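Local coordinates for protein D-glycerate 3-kinase (Cryptococcus neoformans var. grubii serotype A, PDB 6CKG) that probably acts as a P-loop kinase that transfers a phosphate group from ATP to the 3-hydroxyl of D-glycerate, at residues 46-51 with 244-249; 258-263 with 287-292. One frame throughout, in Å; residues are numbered along the deposited sequence.

Contact 1. Residues 46-51 with 244-249; sequences PPLVVG and QIDCFV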
loop_
_atom_site.group_PDB
_atom_site.type_symbol
_atom_site.label_atom_id
_atom_site.label_comp_id
_atom_site.label_asym_id
_atom_site.label_seq_id
_atom_site.Cartn_x
_atom_site.Cartn_y
_atom_site.Cartn_z
ATOM N N PRO A 46 5.239 -21.170 6.327
ATOM C CA PRO A 46 5.734 -19.921 5.748
ATOM C C PRO A 46 5.497 -18.758 6.694
ATOM O O PRO A 46 4.701 -18.879 7.643
ATOM C CB PRO A 46 4.900 -19.764 4.465
ATOM C CG PRO A 46 4.140 -21.038 4.307
ATOM C CD PRO A 46 4.029 -21.656 5.649
ATOM N N PRO A 47 6.160 -17.620 6.470
ATOM C CA PRO A 47 5.787 -16.399 7.203
ATOM C C PRO A 47 4.315 -16.076 6.988
ATOM O O PRO A 47 3.762 -16.306 5.910
ATOM C CB PRO A 47 6.672 -15.311 6.580
ATOM C CG PRO A 47 7.690 -16.021 5.761
ATOM C CD PRO A 47 7.156 -17.359 5.412
ATOM N N LEU A 48 3.689 -15.530 8.028
ATOM C CA LEU A 48 2.381 -14.906 7.895
ATOM C C LEU A 48 2.543 -13.611 7.119
ATOM O O LEU A 48 3.346 -12.761 7.506
ATOM C CB LEU A 48 1.792 -14.620 9.277
ATOM C CG LEU A 48 0.467 -13.854 9.322
ATOM C CD1 LEU A 48 -0.689 -14.781 8.905
ATOM C CD2 LEU A 48 0.229 -13.281 10.737
ATOM N N VAL A 49 1.797 -13.447 6.027
ATOM C CA VAL A 49 1.840 -12.208 5.249
ATOM C C VAL A 49 0.705 -11.306 5.727
ATOM O O VAL A 49 -0.475 -11.617 5.536
ATOM C CB VAL A 49 1.725 -12.456 3.738
ATOM C CG1 VAL A 49 1.822 -11.121 2.996
ATOM C CG2 VAL A 49 2.804 -13.415 3.251
ATOM N N VAL A 50 1.067 -10.173 6.314
ATOM C CA VAL A 50 0.114 -9.176 6.779
ATOM C C VAL A 50 0.107 -8.038 5.764
ATOM O O VAL A 50 1.082 -7.290 5.666
ATOM C CB VAL A 50 0.489 -8.657 8.175
ATOM C CG1 VAL A 50 -0.556 -7.688 8.687
ATOM C CG2 VAL A 50 0.701 -9.819 9.164
ATOM N N GLY A 51 -0.989 -7.887 5.015
ATOM C CA GLY A 51 -1.171 -6.687 4.204
ATOM C C GLY A 51 -1.571 -5.496 5.069
ATOM O O GLY A 51 -2.306 -5.627 6.044
ATOM N N GLN A 244 -1.532 -13.365 -2.329
ATOM C CA GLN A 244 -0.473 -13.869 -1.470
ATOM C C GLN A 244 -0.602 -13.380 -0.034
ATOM O O GLN A 244 0.110 -13.880 0.844
ATOM C CB GLN A 244 0.877 -13.458 -2.053
ATOM C CG GLN A 244 1.182 -14.110 -3.400
ATOM C CD GLN A 244 1.860 -15.454 -3.220
ATOM O OE1 GLN A 244 1.258 -16.400 -2.715
ATOM N NE2 GLN A 244 3.141 -15.532 -3.592
ATOM N N ILE A 245 -1.515 -12.453 0.225
ATOM C CA ILE A 245 -1.703 -11.869 1.551
ATOM C C ILE A 245 -2.634 -12.748 2.385
ATOM O O ILE A 245 -3.714 -13.149 1.930
ATOM C CB ILE A 245 -2.261 -10.443 1.419
ATOM C CG1 ILE A 245 -1.256 -9.569 0.647
ATOM C CG2 ILE A 245 -2.626 -9.869 2.774
ATOM C CD1 ILE A 245 -1.739 -8.131 0.374
ATOM N N ASP A 246 -2.234 -13.019 3.634
ATOM C CA ASP A 246 -2.985 -13.889 4.534
ATOM C C ASP A 246 -3.987 -13.133 5.398
ATOM O O ASP A 246 -5.090 -13.630 5.643
ATOM C CB ASP A 246 -2.028 -14.656 5.458
ATOM C CG ASP A 246 -1.049 -15.523 4.696
ATOM O OD1 ASP A 246 -1.484 -16.228 3.772
ATOM O OD2 ASP A 246 0.157 -15.493 5.013
ATOM N N CYS A 247 -3.620 -11.959 5.897
ATOM C CA CYS A 247 -4.511 -11.186 6.753
ATOM C C CYS A 247 -4.222 -9.712 6.499
ATOM O O CYS A 247 -3.275 -9.362 5.797
ATOM C CB CYS A 247 -4.335 -11.582 8.238
ATOM S SG CYS A 247 -2.678 -11.222 8.891
ATOM N N PHE A 248 -5.042 -8.835 7.073
ATOM C CA PHE A 248 -5.020 -7.456 6.596
ATOM C C PHE A 248 -5.307 -6.486 7.731
ATOM O O PHE A 248 -6.196 -6.721 8.560
ATOM C CB PHE A 248 -6.064 -7.255 5.476
ATOM C CG PHE A 248 -5.692 -6.193 4.453
ATOM C CD1 PHE A 248 -5.849 -4.848 4.742
ATOM C CD2 PHE A 248 -5.200 -6.549 3.202
ATOM C CE1 PHE A 248 -5.539 -3.858 3.794
ATOM C CE2 PHE A 248 -4.877 -5.565 2.241
ATOM C CZ PHE A 248 -5.058 -4.218 2.546
ATOM N N VAL A 249 -4.577 -5.375 7.728
ATOM C CA VAL A 249 -4.789 -4.266 8.655
ATOM C C VAL A 249 -5.017 -3.013 7.824
ATOM O O VAL A 249 -4.198 -2.693 6.954
ATOM C CB VAL A 249 -3.586 -4.070 9.600
ATOM C CG1 VAL A 249 -3.826 -2.881 10.543
ATOM C CG2 VAL A 249 -3.309 -5.357 10.406
HETATM O O HOH W 1 1.992 -17.177 3.990
#

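Contact 2. Residues 258-263 with 287-292; sequences YVWTWR and FINRYM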
loop_
_atom_site.group_PDB
_atom_site.type_symbol
_atom_site.label_atom_id
_atom_site.label_comp_id
_atom_site.label_asym_id
_atom_site.label_seq_id
_atom_site.Cartn_x
_atom_site.Cartn_y
_atom_site.Cartn_z
ATOM N N TYR A 258 -9.485 13.983 4.945
ATOM C CA TYR A 258 -8.318 14.039 5.822
ATOM C C TYR A 258 -7.023 13.846 5.045
ATOM O O TYR A 258 -5.981 14.381 5.436
ATOM C CB TYR A 258 -8.415 12.973 6.925
ATOM C CG TYR A 258 -9.609 13.071 7.868
ATOM C CD1 TYR A 258 -10.522 14.124 7.784
ATOM C CD2 TYR A 258 -9.815 12.104 8.846
ATOM C CE1 TYR A 258 -11.602 14.199 8.640
ATOM C CE2 TYR A 258 -10.893 12.174 9.709
ATOM C CZ TYR A 258 -11.782 13.221 9.601
ATOM O OH TYR A 258 -12.850 13.283 10.465
ATOM N N VAL A 259 -7.064 13.102 3.938
ATOM C CA VAL A 259 -5.828 12.748 3.242
ATOM C C VAL A 259 -5.104 13.996 2.750
ATOM O O VAL A 259 -3.875 14.101 2.868
ATOM C CB VAL A 259 -6.125 11.771 2.090
ATOM C CG1 VAL A 259 -4.854 11.441 1.333
ATOM C CG2 VAL A 259 -6.777 10.502 2.627
ATOM N N TRP A 260 -5.852 14.961 2.199
ATOM C CA TRP A 260 -5.270 16.248 1.823
ATOM C C TRP A 260 -4.653 16.943 3.030
ATOM O O TRP A 260 -3.518 17.431 2.973
ATOM C CB TRP A 260 -6.335 17.165 1.213
ATOM C CG TRP A 260 -6.645 16.976 -0.240
ATOM C CD1 TRP A 260 -5.873 17.351 -1.308
ATOM C CD2 TRP A 260 -7.846 16.417 -0.790
ATOM N NE1 TRP A 260 -6.509 17.033 -2.488
ATOM C CE2 TRP A 260 -7.722 16.460 -2.198
ATOM C CE3 TRP A 260 -9.008 15.870 -0.230
ATOM C CZ2 TRP A 260 -8.716 15.979 -3.051
ATOM C CZ3 TRP A 260 -9.993 15.394 -1.080
ATOM C CH2 TRP A 260 -9.841 15.451 -2.474
ATOM N N THR A 261 -5.416 17.034 4.121
ATOM C CA THR A 261 -4.948 17.738 5.309
ATOM C C THR A 261 -3.689 17.084 5.875
ATOM O O THR A 261 -2.708 17.767 6.190
ATOM C CB THR A 261 -6.062 17.769 6.354
ATOM O OG1 THR A 261 -7.224 18.389 5.789
ATOM C CG2 THR A 261 -5.611 18.532 7.597
ATOM N N TRP A 262 -3.701 15.755 6.002
ATOM C CA TRP A 262 -2.542 15.033 6.520
ATOM C C TRP A 262 -1.320 15.218 5.625
ATOM O O TRP A 262 -0.209 15.457 6.111
ATOM C CB TRP A 262 -2.876 13.550 6.655
ATOM C CG TRP A 262 -3.812 13.224 7.770
ATOM C CD1 TRP A 262 -4.040 13.956 8.899
ATOM C CD2 TRP A 262 -4.655 12.066 7.863
ATOM N NE1 TRP A 262 -4.973 13.324 9.691
ATOM C CE2 TRP A 262 -5.362 12.160 9.077
ATOM C CE3 TRP A 262 -4.872 10.958 7.039
ATOM C CZ2 TRP A 262 -6.280 11.191 9.486
ATOM C CZ3 TRP A 262 -5.785 9.997 7.445
ATOM C CH2 TRP A 262 -6.481 10.125 8.658
ATOM N N ARG A 263 -1.501 15.099 4.307
ATOM C CA ARG A 263 -0.352 15.207 3.413
ATOM C C ARG A 263 0.231 16.614 3.424
ATOM O O ARG A 263 1.443 16.782 3.247
ATOM C CB ARG A 263 -0.740 14.793 1.995
ATOM C CG ARG A 263 0.451 14.634 1.051
ATOM C CD ARG A 263 1.469 13.637 1.595
ATOM N NE ARG A 263 2.642 13.508 0.734
ATOM C CZ ARG A 263 3.676 14.343 0.750
ATOM N NH1 ARG A 263 3.680 15.376 1.583
ATOM N NH2 ARG A 263 4.707 14.152 -0.065
ATOM N N PHE A 287 -0.602 16.916 -6.220
ATOM C CA PHE A 287 -0.054 15.597 -5.921
ATOM C C PHE A 287 -1.144 14.645 -5.436
ATOM O O PHE A 287 -1.267 13.517 -5.928
ATOM C CB PHE A 287 1.057 15.745 -4.882
ATOM C CG PHE A 287 1.649 14.451 -4.408
ATOM C CD1 PHE A 287 2.696 13.858 -5.097
ATOM C CD2 PHE A 287 1.194 13.852 -3.242
ATOM C CE1 PHE A 287 3.267 12.668 -4.641
ATOM C CE2 PHE A 287 1.766 12.661 -2.775
ATOM C CZ PHE A 287 2.803 12.074 -3.479
ATOM N N ILE A 288 -1.957 15.090 -4.479
ATOM C CA ILE A 288 -2.941 14.201 -3.880
ATOM C C ILE A 288 -4.106 13.977 -4.842
ATOM O O ILE A 288 -4.749 12.920 -4.811
ATOM C CB ILE A 288 -3.399 14.764 -2.520
ATOM C CG1 ILE A 288 -2.338 14.499 -1.441
ATOM C CG2 ILE A 288 -4.729 14.156 -2.067
ATOM C CD1 ILE A 288 -2.072 13.004 -1.152
ATOM N N ASN A 289 -4.368 14.935 -5.736
ATOM C CA ASN A 289 -5.416 14.749 -6.731
ATOM C C ASN A 289 -5.094 13.619 -7.702
ATOM O O ASN A 289 -6.012 13.100 -8.343
ATOM C CB ASN A 289 -5.657 16.050 -7.504
ATOM C CG ASN A 289 -6.428 17.071 -6.699
ATOM O OD1 ASN A 289 -7.098 16.732 -5.730
ATOM N ND2 ASN A 289 -6.345 18.327 -7.105
ATOM N N ARG A 290 -3.822 13.234 -7.837
ATOM C CA ARG A 290 -3.481 12.066 -8.647
ATOM C C ARG A 290 -3.793 10.750 -7.930
ATOM O O ARG A 290 -4.072 9.748 -8.596
ATOM C CB ARG A 290 -2.001 12.101 -9.056
ATOM C CG ARG A 290 -1.665 13.093 -10.208
ATOM C CD ARG A 290 -0.170 13.070 -10.659
ATOM N NE ARG A 290 0.206 11.861 -11.411
ATOM C CZ ARG A 290 0.973 10.879 -10.928
ATOM N NH1 ARG A 290 1.254 9.813 -11.669
ATOM N NH2 ARG A 290 1.467 10.963 -9.704
ATOM N N TYR A 291 -3.743 10.722 -6.592
ATOM C CA TYR A 291 -4.040 9.509 -5.834
ATOM C C TYR A 291 -5.517 9.355 -5.494
ATOM O O TYR A 291 -6.015 8.225 -5.450
ATOM C CB TYR A 291 -3.235 9.480 -4.530
ATOM C CG TYR A 291 -1.754 9.304 -4.749
ATOM C CD1 TYR A 291 -0.941 10.390 -5.092
ATOM C CD2 TYR A 291 -1.164 8.048 -4.633
ATOM C CE1 TYR A 291 0.417 10.225 -5.304
ATOM C CE2 TYR A 291 0.190 7.876 -4.845
ATOM C CZ TYR A 291 0.973 8.965 -5.173
ATOM O OH TYR A 291 2.315 8.784 -5.381
ATOM N N MET A 292 -6.212 10.459 -5.225
ATOM C CA MET A 292 -7.604 10.394 -4.777
ATOM C C MET A 292 -8.544 9.604 -5.689
ATOM O O MET A 292 -9.443 8.935 -5.155
ATOM C CB MET A 292 -8.145 11.818 -4.581
ATOM C CG MET A 292 -8.097 12.313 -3.154
ATOM S SD MET A 292 -9.044 11.291 -2.003
ATOM C CE MET A 292 -7.732 10.860 -0.880
#

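Contact 1. Residues 46-51 with 244-249
G51 is held between C247 and V249 by two backbone hydrogen bonds, its N donating to C247 O (2.8 Å) and its O accepting from V249 N (2.8 Å). Packing is close at this end. The CG2 branch of I245 comes to 3.4 Å from G51 N, while G51 O lies over one face of the F248 ring, displaced toward the rim. On the sheet face shared by V50 and C247, the sulfur of C247 sits between its own backbone N and carbonyl carbon (chi1 63°). From there SG meets V50 CG2 at 3.7 Å and, more distantly, the CG and CD2 of L48. V50 CG1 packs obliquely on V249 CG2, and helix 19-38 touches L48, C247 and V249 on this side.

Strands 48-53 and 247-253 are thus parallel neighbours in the central sheet, whose 2-3-1-4-5 order of parallel strands matches the P-loop kinase fold. The first of them, also bonded through V50 to V177 and F179 of strand 176-180, leads directly into the glycine-rich Walker A sequence.

Toward P47 the strand pairing gives way to a looser, partly solvated end. V49 O still accepts from both D246 N (2.9 Å) and C247 N (3.2 Å), but I245 O turns to S308 instead of V49. The D246 carboxylate takes its place: V49 N donates to OD2 at 2.8 Å, almost straight (174°), meeting the anti side of that oxygen 24° out of the carboxylate plane. A water donates to the same OD2 and to P47 O, bridging the two segments where their backbones diverge. Q244 and D246 are partly exposed here, and K129 of helix 118-129 binds Q244 O and touches the D246 side chain.

Contact 2. Residues 258-263 with 287-292
W260 has CG anti to its carbonyl carbon (chi1 -83°), and I288 has CG1 anti to its own (chi1 -77°), which leaves the CG2 methyl of I288 anti to the backbone N and directed at the indole. That methyl rests over the five-membered ring of W260, 3.5 Å from its centroid, in a CH-pi contact. Over the same face, M292 CG lies above the six-membered ring, 4.0 Å from that centroid. M292 SD adds an oblique Met-aromatic contact at 4.7 Å from the six-membered centroid.

The M292 chain is bent at chi2 and chi3, and its CE meets V259 tip to tip, 3.5 Å from V259 CB, tighter than usual for two carbons. V259 CG1 also packs on I288 CD1, which in addition meets the aliphatic CB and CG of R263. The helices that carry these residues, 258-273 and 281-298, run roughly antiparallel, with local axes 10.4 Å apart at an angle of 145°.

At the rim of the indole, N289 OD1 lies in the ring plane, with the amide turned steeply against it. It accepts a weak hydrogen bond from W260 NE1 (3.3 Å) and is also close to CZ2. R263 NE passes 3.7 Å from F287 CE2, but the guanidinium has its salt bridge with E267 of its own helix. With that charge engaged elsewhere and a single weak polar bond crossing the interface, the two helices are joined chiefly by dispersion between aliphatic groups and one indole face.

In the fold
Both segments of contact 1 precede those of contact 2 in the sequence, and strand 247-253 of the first is followed directly by helix 258-273 of the second. Their centres lie 27 Å apart with the middle of the molecule between them, and their nearest atoms are about 13 Å apart, so they do not touch. Contact 1 pairs strands inside the central sheet; contact 2 joins the next two helices of the chain. The loop after strand 48-53 connects them in space: its P55 touches V259 and W262, and its Q56 touches Y291. The two helices of contact 2, chiefly through V259, W262 and Y291, therefore border the Walker A loop, consistent with a place near the nucleotide site.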